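Local coordinates for protein AlyGC (Glaciecola chathamensis, PDB 5GKD) that is an alginate lyase of polysaccharide lyase family 6, probably cutting the marine polysaccharide alginate by beta-elimination, at residues Asn28-Asp33 against Lys57-Gly62; Glu248-Phe253 against Arg273-Glu278; His168-Pro173 against Tyr205-Asn210. All coordinates share one frame; numbering follows the deposited sequence.

Overall arrangement
AlyGC illustrates how a parallel beta-helix is closed turn by turn along its chain. From the N terminus, contact 1 (28-33 with 57-62) comes first and closes a loop of 23 residues. Contact 3 (168-173 with 205-210) then closes one of 31 residues, and contact 2 (248-253 with 273-278) one of 19. The three follow in series, none nesting in or crossing another, and each ties one coil to the next within the N-terminal beta-helix. Their centres lie about 24 Å apart from contact 1 to contact 3 and about 16 Å from contact 3 to contact 2. Contacts 3 and 2 are joined through the coil that carries Phe230.

Contact 1: residues Asn28-Asp33 against Lys57-Gly62; sequences NGTWRD and KVFLTG
Asn28 lays its amide obliquely across the root of Lys57, at the point where strands 29-32 and 58-62 begin to run in parallel. With CG beside the backbone N and anti to the carbonyl carbon (chi1 -68°), Asn28 OD1 is brought to 3.6 Å from Lys57 CB and also touches CG2 of Val58. The same oxygen accepts a hydrogen bond from the backbone N of Thr54. An alanine at this position would probably leave that N-H without its acceptor and open a gap beside Lys57 and Val58.

The other branch of Val58 serves a different neighbour. Its CG1 lies 4.1 Å from Trp31 NE1, approaching the indole obliquely, while NE1 itself donates to the carbonyl of Ala27. The ring turns an edge to the backbone of the partner strand, with Trp31 CD1 3.6 Å from Phe59 O. Leu60 shares this buried face of the sheet.

On the face of Thr30, Phe59, Arg32 and Thr61 the contacts are more polar. Thr61 OG1 sits between its own N and carbonyl carbon (chi1 68°), which turns it to the neighbouring strand, 3.5 Å from Thr30 CG2. A water links Thr61 to Arg32: it accepts from Arg32 NH1 at 2.9 Å and lies 2.9 Å from Thr61 OG1. Bent at chi2, the arginine lays one face of its guanidinium on Gly62, whose CA stands 3.6 Å above the plane. Gly62, at positive phi, also brings its CA close to the carboxylate of Asp33, whose OD1 accepts from the N of Gln63. Five backbone hydrogen bonds, from Gly29 to Asp33, set the register beneath these groups, the parallel pairing of successive coils in a right-handed parallel beta-helix of the pectate-lyase-like clan.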
loop_
_atom_site.group_PDB
_atom_site.type_symbol
_atom_site.label_atom_id
_atom_site.label_comp_id
_atom_site.label_asym_id
_atom_site.label_seq_id
_atom_site.Cartn_x
_atom_site.Cartn_y
_atom_site.Cartn_z
ATOM N N ASN A 28 -28.293 -28.754 -1.368
ATOM C CA ASN A 28 -28.364 -27.469 -2.039
ATOM C C ASN A 28 -28.333 -26.338 -1.025
ATOM O O ASN A 28 -28.991 -26.399 0.011
ATOM C CB ASN A 28 -29.638 -27.383 -2.882
ATOM C CG ASN A 28 -29.615 -28.324 -4.054
ATOM O OD1 ASN A 28 -28.548 -28.735 -4.510
ATOM N ND2 ASN A 28 -30.785 -28.663 -4.562
ATOM N N GLY A 29 -27.549 -25.322 -1.328
ATOM C CA GLY A 29 -27.419 -24.166 -0.475
ATOM C C GLY A 29 -26.026 -23.582 -0.599
ATOM O O GLY A 29 -25.229 -23.997 -1.437
ATOM N N THR A 30 -25.758 -22.610 0.262
ATOM C CA THR A 30 -24.490 -21.899 0.305
ATOM C C THR A 30 -23.698 -22.379 1.519
ATOM O O THR A 30 -24.137 -22.214 2.658
ATOM C CB THR A 30 -24.731 -20.388 0.348
ATOM O OG1 THR A 30 -25.407 -19.981 -0.854
ATOM C CG2 THR A 30 -23.427 -19.629 0.482
ATOM N N TRP A 31 -22.553 -23.000 1.270
ATOM C CA TRP A 31 -21.667 -23.489 2.322
ATOM C C TRP A 31 -20.520 -22.503 2.441
ATOM O O TRP A 31 -19.635 -22.480 1.582
ATOM C CB TRP A 31 -21.134 -24.884 2.006
ATOM C CG TRP A 31 -22.185 -25.896 1.804
ATOM C CD1 TRP A 31 -23.141 -25.904 0.841
ATOM C CD2 TRP A 31 -22.391 -27.068 2.587
ATOM N NE1 TRP A 31 -23.937 -26.999 0.979
ATOM C CE2 TRP A 31 -23.494 -27.739 2.040
ATOM C CE3 TRP A 31 -21.741 -27.620 3.699
ATOM C CZ2 TRP A 31 -23.969 -28.938 2.559
ATOM C CZ3 TRP A 31 -22.213 -28.817 4.219
ATOM C CH2 TRP A 31 -23.321 -29.459 3.651
ATOM N N ARG A 32 -20.526 -21.698 3.497
ATOM C CA ARG A 32 -19.537 -20.645 3.654
ATOM C C ARG A 32 -18.386 -21.131 4.528
ATOM O O ARG A 32 -18.594 -21.861 5.497
ATOM C CB ARG A 32 -20.169 -19.380 4.245
ATOM C CG ARG A 32 -19.209 -18.189 4.311
ATOM C CD ARG A 32 -19.815 -16.861 3.863
ATOM N NE ARG A 32 -18.783 -15.819 3.849
ATOM C CZ ARG A 32 -18.375 -15.120 2.780
ATOM N NH1 ARG A 32 -18.920 -15.295 1.570
ATOM N NH2 ARG A 32 -17.405 -14.225 2.931
ATOM N N ASP A 33 -17.166 -20.742 4.163
ATOM C CA ASP A 33 -15.974 -21.077 4.942
ATOM C C ASP A 33 -15.859 -22.583 5.175
ATOM O O ASP A 33 -15.565 -23.034 6.277
ATOM C CB ASP A 33 -15.971 -20.336 6.285
ATOM C CG ASP A 33 -16.055 -18.820 6.133
ATOM O OD1 ASP A 33 -15.637 -18.269 5.096
ATOM O OD2 ASP A 33 -16.540 -18.177 7.078
ATOM N N LYS A 57 -26.599 -25.558 -7.702
ATOM C CA LYS A 57 -27.239 -25.022 -6.504
ATOM C C LYS A 57 -26.431 -25.241 -5.231
ATOM O O LYS A 57 -26.901 -24.873 -4.147
ATOM C CB LYS A 57 -28.638 -25.632 -6.324
ATOM C CG LYS A 57 -29.622 -25.236 -7.417
ATOM C CD LYS A 57 -31.000 -25.862 -7.221
ATOM C CE LYS A 57 -32.014 -25.227 -8.165
ATOM N NZ LYS A 57 -33.338 -25.918 -8.187
ATOM N N VAL A 58 -25.260 -25.864 -5.315
ATOM C CA VAL A 58 -24.356 -26.016 -4.178
ATOM C C VAL A 58 -23.177 -25.089 -4.403
ATOM O O VAL A 58 -22.366 -25.292 -5.318
ATOM C CB VAL A 58 -23.891 -27.466 -3.994
ATOM C CG1 VAL A 58 -22.824 -27.553 -2.921
ATOM C CG2 VAL A 58 -25.073 -28.359 -3.675
ATOM N N PHE A 59 -23.071 -24.085 -3.552
ATOM C CA PHE A 59 -22.023 -23.087 -3.618
ATOM C C PHE A 59 -21.118 -23.237 -2.417
ATOM O O PHE A 59 -21.600 -23.397 -1.293
ATOM C CB PHE A 59 -22.625 -21.679 -3.643
ATOM C CG PHE A 59 -23.590 -21.470 -4.752
ATOM C CD1 PHE A 59 -23.140 -21.229 -6.038
ATOM C CD2 PHE A 59 -24.954 -21.527 -4.521
ATOM C CE1 PHE A 59 -24.024 -21.035 -7.068
ATOM C CE2 PHE A 59 -25.847 -21.339 -5.560
ATOM C CZ PHE A 59 -25.377 -21.092 -6.835
ATOM N N LEU A 60 -19.821 -23.181 -2.654
ATOM C CA LEU A 60 -18.826 -23.132 -1.597
ATOM C C LEU A 60 -18.199 -21.749 -1.654
ATOM O O LEU A 60 -17.524 -21.410 -2.631
ATOM C CB LEU A 60 -17.784 -24.233 -1.749
ATOM C CG LEU A 60 -18.179 -25.534 -1.053
ATOM C CD1 LEU A 60 -19.330 -26.171 -1.772
ATOM C CD2 LEU A 60 -17.029 -26.502 -0.933
ATOM N N THR A 61 -18.420 -20.958 -0.606
ATOM C CA THR A 61 -18.118 -19.534 -0.617
ATOM C C THR A 61 -17.210 -19.170 0.558
ATOM O O THR A 61 -16.884 -19.995 1.414
ATOM C CB THR A 61 -19.399 -18.689 -0.568
ATOM O OG1 THR A 61 -20.045 -18.841 0.710
ATOM C CG2 THR A 61 -20.355 -19.096 -1.676
ATOM N N GLY A 62 -16.800 -17.914 0.587
ATOM C CA GLY A 62 -15.882 -17.477 1.624
ATOM C C GLY A 62 -14.573 -18.223 1.520
ATOM O O GLY A 62 -14.085 -18.521 0.426
HETATM O O HOH W 1 -21.497 -16.382 0.639
#

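Contact 2: residues Glu248-Phe253 against Arg273-Glu278; sequences ENNVFF and RNNYLE
The Phe252 ring presents an edge to the carbonyl of Tyr276, with Phe252 CD1 3.7 Å from Tyr276 O in the plane of the ring, and Leu277 lies alongside, pointing the same way. Phe252 also stacks with the ring of Phe230 from the preceding coil. Phe253, on the other side of the sheet, has one face occupied by Val251 CG1, 3.4 Å above the ring plane and offset toward the rim. At its edge lies the carboxylate of Glu278, with Phe253 CE1 3.8 Å from Glu278 OE1. That oxygen also lies at the edge of the Tyr276 ring and receives the hydrogen bond from Tyr276 OH (2.8 Å to Glu278 OE1), coming from above the carboxylate plane. Arg392 forms a salt bridge with the other oxygen, OE2.

The amides of Asn250 and Asn275 lie side by side with planes only 6° apart. Asn275 OD1 is gripped twice, by Asn250 N at 2.9 Å and by Asn250 ND2 at 3.0 Å, the donors arriving from opposite faces of its plane. Asn250 OD1 in turn accepts from the N of Asn228, and Asn314 OD1 from the N of Asn275, so the pattern repeats from coil to coil. This is an asparagine ladder, a recognised feature of parallel beta-helices, and here its amides are buried.

Asn249 and Asn274, both at positive phi, pair quite differently: their amide planes are 87° apart. With its CG anti to the backbone N (chi1 -154°), Asn274 sends ND2 to Asn249 OD1 at 2.9 Å, meeting that oxygen from above its carbonyl plane, while Asn274 OD1 accepts from the N of Ser411. At the start of the two segments, Glu248 and Arg273 run side by side, but Glu248 OE2 and Arg273 NH1 remain 4.0 Å apart, too far for a salt bridge.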
loop_
_atom_site.group_PDB
_atom_site.type_symbol
_atom_site.label_atom_id
_atom_site.label_comp_id
_atom_site.label_asym_id
_atom_site.label_seq_id
_atom_site.Cartn_x
_atom_site.Cartn_y
_atom_site.Cartn_z
ATOM N N GLU A 248 0.347 -31.490 -30.572
ATOM C CA GLU A 248 -0.254 -32.075 -31.761
ATOM C C GLU A 248 -1.757 -31.807 -31.828
ATOM O O GLU A 248 -2.434 -31.755 -30.806
ATOM C CB GLU A 248 0.117 -33.558 -31.768
ATOM C CG GLU A 248 -0.893 -34.555 -31.331
ATOM C CD GLU A 248 -0.350 -35.966 -31.456
ATOM O OE1 GLU A 248 -0.300 -36.679 -30.437
ATOM O OE2 GLU A 248 0.069 -36.338 -32.565
ATOM N N ASN A 249 -2.258 -31.558 -33.037
ATOM C CA ASN A 249 -3.687 -31.384 -33.315
ATOM C C ASN A 249 -4.314 -30.184 -32.605
ATOM O O ASN A 249 -5.537 -30.115 -32.487
ATOM C CB ASN A 249 -4.513 -32.629 -32.951
ATOM C CG ASN A 249 -3.896 -33.917 -33.437
ATOM O OD1 ASN A 249 -3.173 -33.953 -34.428
ATOM N ND2 ASN A 249 -4.195 -34.997 -32.740
ATOM N N ASN A 250 -3.528 -29.229 -32.132
ATOM C CA ASN A 250 -4.091 -28.052 -31.503
ATOM C C ASN A 250 -4.503 -27.017 -32.539
ATOM O O ASN A 250 -3.985 -26.974 -33.656
ATOM C CB ASN A 250 -3.080 -27.445 -30.533
ATOM C CG ASN A 250 -2.692 -28.418 -29.442
ATOM O OD1 ASN A 250 -3.479 -28.682 -28.534
ATOM N ND2 ASN A 250 -1.499 -28.987 -29.548
ATOM N N VAL A 251 -5.429 -26.156 -32.140
ATOM C CA VAL A 251 -6.011 -25.138 -33.003
ATOM C C VAL A 251 -5.979 -23.789 -32.285
ATOM O O VAL A 251 -6.493 -23.662 -31.171
ATOM C CB VAL A 251 -7.456 -25.506 -33.398
ATOM C CG1 VAL A 251 -8.114 -24.354 -34.142
ATOM C CG2 VAL A 251 -7.483 -26.772 -34.236
ATOM N N PHE A 252 -5.421 -22.775 -32.947
ATOM C CA PHE A 252 -5.270 -21.428 -32.405
ATOM C C PHE A 252 -6.033 -20.450 -33.293
ATOM O O PHE A 252 -5.625 -20.195 -34.437
ATOM C CB PHE A 252 -3.802 -21.011 -32.348
ATOM C CG PHE A 252 -2.942 -21.847 -31.451
ATOM C CD1 PHE A 252 -2.546 -23.116 -31.823
ATOM C CD2 PHE A 252 -2.469 -21.324 -30.265
ATOM C CE1 PHE A 252 -1.722 -23.861 -30.997
ATOM C CE2 PHE A 252 -1.656 -22.055 -29.432
ATOM C CZ PHE A 252 -1.284 -23.326 -29.789
ATOM N N PHE A 253 -7.121 -19.895 -32.782
ATOM C CA PHE A 253 -7.892 -18.875 -33.505
ATOM C C PHE A 253 -7.559 -17.528 -32.890
ATOM O O PHE A 253 -8.176 -17.112 -31.911
ATOM C CB PHE A 253 -9.393 -19.135 -33.434
ATOM C CG PHE A 253 -9.840 -20.335 -34.210
ATOM C CD1 PHE A 253 -9.538 -20.457 -35.552
ATOM C CD2 PHE A 253 -10.576 -21.322 -33.606
ATOM C CE1 PHE A 253 -9.950 -21.563 -36.261
ATOM C CE2 PHE A 253 -11.004 -22.419 -34.318
ATOM C CZ PHE A 253 -10.692 -22.539 -35.642
ATOM N N ARG A 273 3.469 -31.180 -34.426
ATOM C CA ARG A 273 2.910 -31.695 -35.662
ATOM C C ARG A 273 1.405 -31.487 -35.703
ATOM O O ARG A 273 0.716 -31.519 -34.682
ATOM C CB ARG A 273 3.213 -33.187 -35.857
ATOM C CG ARG A 273 2.547 -34.057 -34.835
ATOM C CD ARG A 273 2.475 -35.517 -35.250
ATOM N NE ARG A 273 3.789 -36.092 -35.487
ATOM C CZ ARG A 273 4.357 -37.028 -34.726
ATOM N NH1 ARG A 273 3.728 -37.530 -33.659
ATOM N NH2 ARG A 273 5.566 -37.468 -35.055
ATOM N N ASN A 274 0.912 -31.265 -36.917
ATOM C CA ASN A 274 -0.519 -31.229 -37.206
ATOM C C ASN A 274 -1.265 -30.169 -36.385
ATOM O O ASN A 274 -2.417 -30.366 -36.013
ATOM C CB ASN A 274 -1.151 -32.608 -36.997
ATOM C CG ASN A 274 -2.381 -32.797 -37.840
ATOM O OD1 ASN A 274 -2.399 -32.381 -38.984
ATOM N ND2 ASN A 274 -3.434 -33.384 -37.269
ATOM N N ASN A 275 -0.634 -29.035 -36.109
ATOM C CA ASN A 275 -1.293 -27.924 -35.439
ATOM C C ASN A 275 -1.731 -26.851 -36.435
ATOM O O ASN A 275 -1.037 -26.557 -37.410
ATOM C CB ASN A 275 -0.372 -27.290 -34.390
ATOM C CG ASN A 275 0.085 -28.281 -33.348
ATOM O OD1 ASN A 275 -0.680 -28.671 -32.456
ATOM N ND2 ASN A 275 1.337 -28.698 -33.451
ATOM N N TYR A 276 -2.868 -26.225 -36.143
ATOM C CA TYR A 276 -3.469 -25.211 -36.998
ATOM C C TYR A 276 -3.452 -23.864 -36.290
ATOM O O TYR A 276 -3.963 -23.747 -35.171
ATOM C CB TYR A 276 -4.903 -25.611 -37.364
ATOM C CG TYR A 276 -5.627 -24.620 -38.240
ATOM C CD1 TYR A 276 -6.282 -23.516 -37.694
ATOM C CD2 TYR A 276 -5.662 -24.790 -39.612
ATOM C CE1 TYR A 276 -6.950 -22.627 -38.496
ATOM C CE2 TYR A 276 -6.320 -23.910 -40.420
ATOM C CZ TYR A 276 -6.962 -22.831 -39.863
ATOM O OH TYR A 276 -7.625 -21.975 -40.681
ATOM N N LEU A 277 -2.901 -22.850 -36.961
ATOM C CA LEU A 277 -2.633 -21.532 -36.387
ATOM C C LEU A 277 -3.129 -20.455 -37.348
ATOM O O LEU A 277 -2.695 -20.400 -38.503
ATOM C CB LEU A 277 -1.131 -21.349 -36.107
ATOM C CG LEU A 277 -0.427 -22.292 -35.119
ATOM C CD1 LEU A 277 -0.064 -23.622 -35.730
ATOM C CD2 LEU A 277 0.824 -21.649 -34.535
ATOM N N GLU A 278 -4.027 -19.597 -36.873
ATOM C CA GLU A 278 -4.673 -18.610 -37.722
ATOM C C GLU A 278 -4.805 -17.285 -36.995
ATOM O O GLU A 278 -5.237 -17.238 -35.846
ATOM C CB GLU A 278 -6.074 -19.069 -38.171
ATOM C CG GLU A 278 -6.777 -18.073 -39.067
ATOM C CD GLU A 278 -8.154 -18.540 -39.515
ATOM O OE1 GLU A 278 -8.495 -19.722 -39.303
ATOM O OE2 GLU A 278 -8.901 -17.719 -40.082
#

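Contact 3: residues His168-Pro173 against Tyr205-Asn210; sequences HNYFGP and YFDRCN
Tyr170 pairs with Tyr205 and Phe171 with Phe206 in a short parallel ladder, in which Asp207 N donates to Phe171 O at 2.8 Å and an almost straight 178°; Pro173, lacking an N-H, cannot carry the pattern on to Asp207 O.

On one side of the sheet Phe171 and Phe206 point the same way, their planes 17° apart and their centroids 4.7 Å apart. The rings are slid past each other and barely overlap: Phe171 CD2 rests over the rim of one Phe206 face, 3.4 Å from Phe206 CE2.

The other side centres on a buried carboxylate. With CG anti to its backbone N (chi1 -179°), Asp207 reaches across to Tyr170, whose OH donates to Asp207 OD2 at 2.6 Å along the anti lone pair. Arg208 NH1 approaches the same oxygen on its syn side, 2.9 Å from Asp207 OD2, in a salt bridge. Two donors thus hold OD2 and fix the rotation of the carboxylate, and the arginine probably offsets its charge. Pro173 CG lies over one face of the guanidinium, 3.8 Å from Arg208 NH1, and Gly172 CA packs on a face of the Tyr170 ring. Lys429, in a cation-pi contact with Tyr170, and Glu431, salt-bridged to Arg208 NH2, come from the segment that leads to the second beta-helix.

Phe171, Phe206 and Phe230 of the following coil form a row of aromatic side chains, stacked between Phe206 and Phe230 but merely slipped between Phe171 and Phe206; such aligned rows are a known feature of the right-handed parallel beta-helix.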
loop_
_atom_site.group_PDB
_atom_site.type_symbol
_atom_site.label_atom_id
_atom_site.label_comp_id
_atom_site.label_asym_id
_atom_site.label_seq_id
_atom_site.Cartn_x
_atom_site.Cartn_y
_atom_site.Cartn_z
ATOM N N HIS A 168 -11.439 -31.734 -21.752
ATOM C CA HIS A 168 -12.782 -31.173 -21.889
ATOM C C HIS A 168 -13.072 -30.081 -20.872
ATOM O O HIS A 168 -14.219 -29.893 -20.476
ATOM C CB HIS A 168 -13.844 -32.269 -21.781
ATOM C CG HIS A 168 -13.787 -33.270 -22.885
ATOM N ND1 HIS A 168 -13.106 -34.463 -22.773
ATOM C CD2 HIS A 168 -14.308 -33.246 -24.134
ATOM C CE1 HIS A 168 -13.225 -35.137 -23.901
ATOM N NE2 HIS A 168 -13.945 -34.418 -24.742
ATOM N N ASN A 169 -12.060 -29.354 -20.429
ATOM C CA ASN A 169 -12.277 -28.262 -19.496
ATOM C C ASN A 169 -12.480 -26.957 -20.251
ATOM O O ASN A 169 -11.951 -26.758 -21.354
ATOM C CB ASN A 169 -11.103 -28.128 -18.538
ATOM C CG ASN A 169 -10.946 -29.348 -17.657
ATOM O OD1 ASN A 169 -11.794 -29.610 -16.810
ATOM N ND2 ASN A 169 -9.868 -30.102 -17.854
ATOM N N TYR A 170 -13.290 -26.081 -19.672
ATOM C CA TYR A 170 -13.423 -24.711 -20.150
ATOM C C TYR A 170 -12.514 -23.848 -19.299
ATOM O O TYR A 170 -12.796 -23.604 -18.123
ATOM C CB TYR A 170 -14.864 -24.219 -20.083
ATOM C CG TYR A 170 -15.046 -22.755 -20.490
ATOM C CD1 TYR A 170 -14.745 -22.323 -21.778
ATOM C CD2 TYR A 170 -15.546 -21.824 -19.586
ATOM C CE1 TYR A 170 -14.922 -20.996 -22.153
ATOM C CE2 TYR A 170 -15.728 -20.509 -19.941
ATOM C CZ TYR A 170 -15.405 -20.091 -21.221
ATOM O OH TYR A 170 -15.585 -18.774 -21.559
ATOM N N PHE A 171 -11.407 -23.417 -19.886
ATOM C CA PHE A 171 -10.566 -22.399 -19.276
ATOM C C PHE A 171 -11.049 -21.066 -19.826
ATOM O O PHE A 171 -10.657 -20.646 -20.923
ATOM C CB PHE A 171 -9.092 -22.654 -19.562
ATOM C CG PHE A 171 -8.559 -23.924 -18.930
ATOM C CD1 PHE A 171 -8.297 -23.984 -17.576
ATOM C CD2 PHE A 171 -8.311 -25.051 -19.696
ATOM C CE1 PHE A 171 -7.806 -25.153 -16.988
ATOM C CE2 PHE A 171 -7.817 -26.222 -19.106
ATOM C CZ PHE A 171 -7.571 -26.266 -17.757
ATOM N N GLY A 172 -11.931 -20.413 -19.062
ATOM C CA GLY A 172 -12.514 -19.164 -19.462
ATOM C C GLY A 172 -11.565 -18.000 -19.301
ATOM O O GLY A 172 -10.417 -18.141 -18.894
ATOM N N PRO A 173 -12.067 -16.817 -19.625
ATOM C CA PRO A 173 -11.229 -15.609 -19.640
ATOM C C PRO A 173 -10.420 -15.394 -18.363
ATOM O O PRO A 173 -10.934 -15.474 -17.248
ATOM C CB PRO A 173 -12.252 -14.489 -19.851
ATOM C CG PRO A 173 -13.336 -15.145 -20.706
ATOM C CD PRO A 173 -13.405 -16.587 -20.215
ATOM N N TYR A 205 -10.677 -26.127 -23.991
ATOM C CA TYR A 205 -10.954 -24.878 -24.681
ATOM C C TYR A 205 -10.396 -23.754 -23.822
ATOM O O TYR A 205 -10.820 -23.578 -22.670
ATOM C CB TYR A 205 -12.457 -24.720 -24.909
ATOM C CG TYR A 205 -12.811 -23.724 -25.970
ATOM C CD1 TYR A 205 -12.877 -22.383 -25.674
ATOM C CD2 TYR A 205 -13.063 -24.126 -27.283
ATOM C CE1 TYR A 205 -13.196 -21.467 -26.621
ATOM C CE2 TYR A 205 -13.391 -23.212 -28.247
ATOM C CZ TYR A 205 -13.450 -21.878 -27.910
ATOM O OH TYR A 205 -13.748 -20.917 -28.840
ATOM N N PHE A 206 -9.425 -23.032 -24.363
ATOM C CA PHE A 206 -8.823 -21.879 -23.712
ATOM C C PHE A 206 -9.386 -20.613 -24.366
ATOM O O PHE A 206 -9.034 -20.275 -25.504
ATOM C CB PHE A 206 -7.305 -21.918 -23.822
ATOM C CG PHE A 206 -6.663 -23.104 -23.156
ATOM C CD1 PHE A 206 -6.630 -24.330 -23.782
ATOM C CD2 PHE A 206 -6.070 -22.981 -21.906
ATOM C CE1 PHE A 206 -6.018 -25.434 -23.176
ATOM C CE2 PHE A 206 -5.454 -24.084 -21.306
ATOM C CZ PHE A 206 -5.435 -25.304 -21.937
ATOM N N ASP A 207 -10.249 -19.930 -23.646
ATOM C CA ASP A 207 -11.040 -18.799 -24.138
ATOM C C ASP A 207 -10.488 -17.530 -23.489
ATOM O O ASP A 207 -10.724 -17.286 -22.303
ATOM C CB ASP A 207 -12.512 -19.021 -23.796
ATOM C CG ASP A 207 -13.429 -17.897 -24.289
ATOM O OD1 ASP A 207 -13.105 -17.210 -25.286
ATOM O OD2 ASP A 207 -14.500 -17.731 -23.686
ATOM N N ARG A 208 -9.749 -16.736 -24.271
ATOM C CA ARG A 208 -9.170 -15.472 -23.828
ATOM C C ARG A 208 -8.352 -15.624 -22.547
ATOM O O ARG A 208 -8.473 -14.840 -21.603
ATOM C CB ARG A 208 -10.246 -14.416 -23.644
ATOM C CG ARG A 208 -10.914 -13.985 -24.927
ATOM C CD ARG A 208 -12.301 -14.515 -24.936
ATOM N NE ARG A 208 -13.287 -13.491 -24.785
ATOM C CZ ARG A 208 -14.535 -13.708 -24.395
ATOM N NH1 ARG A 208 -14.957 -14.930 -24.084
ATOM N NH2 ARG A 208 -15.356 -12.681 -24.312
ATOM N N CYS A 209 -7.521 -16.664 -22.506
ATOM C CA CYS A 209 -6.598 -16.829 -21.387
ATOM C C CYS A 209 -5.444 -15.869 -21.627
ATOM O O CYS A 209 -4.561 -16.133 -22.443
ATOM C CB CYS A 209 -6.152 -18.284 -21.266
ATOM S SG CYS A 209 -7.558 -19.381 -20.867
ATOM N N ASN A 210 -5.470 -14.736 -20.921
ATOM C CA ASN A 210 -4.611 -13.591 -21.203
ATOM C C ASN A 210 -3.678 -13.257 -20.037
ATOM O O ASN A 210 -3.187 -12.128 -19.942
ATOM C CB ASN A 210 -5.470 -12.372 -21.548
ATOM C CG ASN A 210 -6.310 -12.575 -22.792
ATOM O OD1 ASN A 210 -6.227 -13.614 -23.455
ATOM N ND2 ASN A 210 -7.125 -11.566 -23.132
#